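Long-range contact in 11S globulin (Wrightia tinctoria, PDB 5WXU), which probably serves as a hexameric seed storage protein of the cupin-fold 11S globulin family and also binds the plant hormone auxin: residues 349-353 / 408-414. Residues are numbered along the deposited sequence; the frame is centred on the assembly and turned at random. Where two conformers were deposited one is given.
With PO4 (phosphate ion), chain O.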
ATOM      1  N   ASN B 349      26.753   0.037  -5.823  1.00 19.31           N
ATOM      2  CA  ASN B 349      25.436  -0.180  -5.203  1.00 22.10           C
ATOM      3  C   ASN B 349      24.747   1.170  -5.124  1.00 19.67           C
ATOM      4  O   ASN B 349      25.252   2.138  -4.508  1.00 16.96           O
ATOM      5  CB  ASN B 349      25.627  -0.734  -3.815  1.00 23.87           C
ATOM      6  CG  ASN B 349      26.260  -2.113  -3.796  1.00 27.47           C
ATOM      7  OD1 ASN B 349      25.844  -3.007  -4.515  1.00 34.06           O
ATOM      8  ND2 ASN B 349      27.249  -2.289  -2.950  1.00 37.80           N
ATOM      9  N   ASN B 350      23.571   1.265  -5.706  1.00 19.68           N
ATOM     10  CA  ASN B 350      22.966   2.561  -5.761  0.51 19.86           C
ATOM     11  C   ASN B 350      22.076   2.864  -4.525  1.00 21.48           C
ATOM     12  O   ASN B 350      21.953   4.003  -4.199  1.00 25.46           O
ATOM     13  CB  ASN B 350      22.322   2.805  -7.125  0.51 22.11           C
ATOM     14  CG  ASN B 350      21.414   1.685  -7.537  0.51 23.82           C
ATOM     15  OD1 ASN B 350      21.585   1.055  -8.599  0.51 25.29           O
ATOM     16  ND2 ASN B 350      20.439   1.402  -6.674  0.51 18.24           N
ATOM     17  N   ASN B 351      21.609   1.853  -3.795  1.00 21.00           N
ATOM     18  CA  ASN B 351      20.669   2.081  -2.709  1.00 22.34           C
ATOM     19  C   ASN B 351      20.962   1.305  -1.445  1.00 23.00           C
ATOM     20  O   ASN B 351      20.030   0.957  -0.724  1.00 22.37           O
ATOM     21  CB  ASN B 351      19.237   1.761  -3.217  1.00 20.11           C
ATOM     22  CG  ASN B 351      19.049   0.329  -3.680  1.00 21.62           C
ATOM     23  OD1 ASN B 351      19.990  -0.457  -3.682  1.00 22.18           O
ATOM     24  ND2 ASN B 351      17.811  -0.045  -4.030  1.00 23.86           N
ATOM     25  N   ALA B 352      22.233   0.965  -1.205  1.00 19.17           N
ATOM     26  CA  ALA B 352      22.565   0.023  -0.163  1.00 18.23           C
ATOM     27  C   ALA B 352      24.044  -0.021   0.068  1.00 17.41           C
ATOM     28  O   ALA B 352      24.798   0.231  -0.848  1.00 17.22           O
ATOM     29  CB  ALA B 352      22.038  -1.378  -0.455  1.00 19.20           C
ATOM     30  N   HIS B 353      24.420  -0.397   1.279  1.00 18.11           N
ATOM     31  CA  HIS B 353      25.772  -0.929   1.563  1.00 17.95           C
ATOM     32  C   HIS B 353      25.823  -2.423   1.322  1.00 17.15           C
ATOM     33  O   HIS B 353      24.802  -3.155   1.438  1.00 18.12           O
ATOM     34  CB  HIS B 353      26.190  -0.670   2.957  1.00 17.96           C
ATOM     35  CG  HIS B 353      26.035   0.715   3.378  1.00 18.77           C
ATOM     36  ND1 HIS B 353      26.563   1.769   2.673  1.00 18.80           N
ATOM     37  CD2 HIS B 353      25.397   1.233   4.451  1.00 17.56           C
ATOM     38  CE1 HIS B 353      26.277   2.881   3.317  1.00 20.10           C
ATOM     39  NE2 HIS B 353      25.547   2.584   4.387  1.00 18.93           N
ATOM     40  N   VAL B 408      25.294  -9.510   1.945  1.00 15.46           N
ATOM     41  CA  VAL B 408      24.062  -8.940   2.579  1.00 15.67           C
ATOM     42  C   VAL B 408      24.050  -7.513   2.176  1.00 16.52           C
ATOM     43  O   VAL B 408      25.068  -6.802   2.276  1.00 17.01           O
ATOM     44  CB  VAL B 408      24.144  -9.067   4.099  1.00 16.45           C
ATOM     45  CG1 VAL B 408      22.982  -8.273   4.762  1.00 16.63           C
ATOM     46  CG2 VAL B 408      24.078 -10.530   4.428  1.00 17.15           C
ATOM     47  N   LYS B 409      22.859  -6.990   1.779  1.00 16.39           N
ATOM     48  CA  LYS B 409      22.789  -5.578   1.369  1.00 15.23           C
ATOM     49  C   LYS B 409      21.709  -4.897   2.162  1.00 15.17           C
ATOM     50  O   LYS B 409      20.686  -5.527   2.494  1.00 15.27           O
ATOM     51  CB  LYS B 409      22.539  -5.410  -0.122  1.00 17.16           C
ATOM     52  CG  LYS B 409      23.685  -5.901  -0.990  1.00 21.35           C
ATOM     53  CD  LYS B 409      23.478  -5.610  -2.448  1.00 24.38           C
ATOM     54  CE  LYS B 409      24.591  -6.315  -3.219  1.00 28.12           C
ATOM     55  NZ  LYS B 409      24.709  -5.713  -4.582  1.00 32.17           N
ATOM     56  N   THR B 410      21.946  -3.628   2.503  1.00 16.21           N
ATOM     57  CA  THR B 410      21.087  -2.897   3.471  1.00 16.89           C
ATOM     58  C   THR B 410      19.886  -2.188   2.792  1.00 17.26           C
ATOM     59  O   THR B 410      19.527  -1.037   3.128  1.00 19.73           O
ATOM     60  CB  THR B 410      21.866  -1.877   4.286  1.00 16.21           C
ATOM     61  OG1 THR B 410      22.527  -0.940   3.417  1.00 17.72           O
ATOM     62  CG2 THR B 410      22.904  -2.474   5.129  1.00 18.23           C
ATOM     63  N   ASN B 411      19.246  -2.925   1.926  1.00 18.74           N
ATOM     64  CA  ASN B 411      17.966  -2.454   1.449  1.00 23.03           C
ATOM     65  C   ASN B 411      17.215  -3.656   0.868  1.00 21.41           C
ATOM     66  O   ASN B 411      17.747  -4.633   0.387  1.00 22.39           O
ATOM     67  CB  ASN B 411      18.141  -1.286   0.441  1.00 25.16           C
ATOM     68  CG  ASN B 411      17.094  -0.161   0.641  1.00 29.86           C
ATOM     69  OD1 ASN B 411      16.094  -0.322   1.406  1.00 32.25           O
ATOM     70  ND2 ASN B 411      17.331   0.989  -0.014  1.00 32.28           N
ATOM     71  N   ASP B 412      15.921  -3.567   0.933  1.00 23.40           N
ATOM     72  CA  ASP B 412      15.330  -4.617   0.160  0.50 24.07           C
ATOM     73  C   ASP B 412      15.371  -4.000  -1.266  1.00 22.52           C
ATOM     74  O   ASP B 412      15.649  -2.749  -1.543  1.00 27.48           O
ATOM     75  CB  ASP B 412      14.038  -5.292   0.664  0.50 25.40           C
ATOM     76  CG  ASP B 412      12.879  -4.438   0.514  0.50 24.37           C
ATOM     77  OD1 ASP B 412      13.066  -3.299   0.986  0.50 24.97           O
ATOM     78  OD2 ASP B 412      11.850  -4.892  -0.072  0.50 21.01           O
ATOM     79  N   ARG B 413      15.303  -4.933  -2.121  1.00 20.74           N
ATOM     80  CA  ARG B 413      15.470  -4.681  -3.530  1.00 18.36           C
ATOM     81  C   ARG B 413      16.706  -3.870  -3.856  1.00 18.79           C
ATOM     82  O   ARG B 413      16.677  -2.941  -4.672  1.00 17.55           O
ATOM     83  CB  ARG B 413      14.197  -4.073  -4.150  1.00 20.51           C
ATOM     84  CG  ARG B 413      12.988  -5.026  -3.947  1.00 22.95           C
ATOM     85  CD  ARG B 413      11.702  -4.398  -4.428  1.00 25.93           C
ATOM     86  NE  ARG B 413      10.595  -5.133  -3.880  1.00 33.72           N
ATOM     87  CZ  ARG B 413       9.325  -4.790  -4.028  1.00 38.73           C
ATOM     88  NH1 ARG B 413       9.000  -3.742  -4.773  1.00 38.48           N
ATOM     89  NH2 ARG B 413       8.390  -5.536  -3.449  1.00 42.79           N
ATOM     90  N   ALA B 414      17.810  -4.244  -3.204  1.00 19.01           N
ATOM     91  CA  ALA B 414      19.079  -3.631  -3.476  1.00 20.35           C
ATOM     92  C   ALA B 414      19.450  -3.851  -4.961  1.00 21.15           C
ATOM     93  O   ALA B 414      19.284  -4.908  -5.495  1.00 23.27           O
ATOM     94  CB  ALA B 414      20.111  -4.225  -2.580  1.00 22.66           C
TER
HETATM   95  P   PO4 O 502      12.206  -2.709  -8.258  1.00 34.01           P
HETATM   96  O1  PO4 O 502      11.059  -3.016  -7.316  1.00 30.81           O
HETATM   97  O2  PO4 O 502      13.516  -3.315  -7.881  1.00 32.08           O
HETATM   98  O3  PO4 O 502      11.652  -3.322  -9.550  1.00 43.52           O
HETATM   99  O4  PO4 O 502      12.310  -1.187  -8.310  1.00 40.18           O
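T410 and H353 meet at the end of strand 402-409: T410 N gives a hydrogen bond to H353 O (3.1 Å), while H353 N donates to T410 OG1 (2.9 Å), the hydroxyl standing in for a strand carbonyl. A352 CA lies 4.9 Å from T410 CA; after the inverse gamma turn centred on T410 the chain loops round, bringing A414 CA to 6.0 Å from N351 CA. With chi1 at 57°, T410 OG1 is tucked back over its own main chain, facing H353, and also bonds Q192 of the second subunit. N351 is held twice: its O accepts N411 ND2 (2.8 Å) in the carbonyl plane, and its ND2 reaches R413 O (3.2 Å) almost straight but from above that carbonyl's plane. N351 OD1 accepts a hydrogen bond from K415 N; an alanine here would probably leave K415 N without this acceptor and R413 O with K415 NZ but no amide donor. A352 CB packs against A414 CB (4.0 Å), and the extended K409 chain carries NZ to N349 OD1 (2.9 Å), which Y394 also binds. The contact ties the loop joining strands 343-349 and 354-359 to the exit of strand 402-409, linking two sheets of the C-terminal cupin barrel.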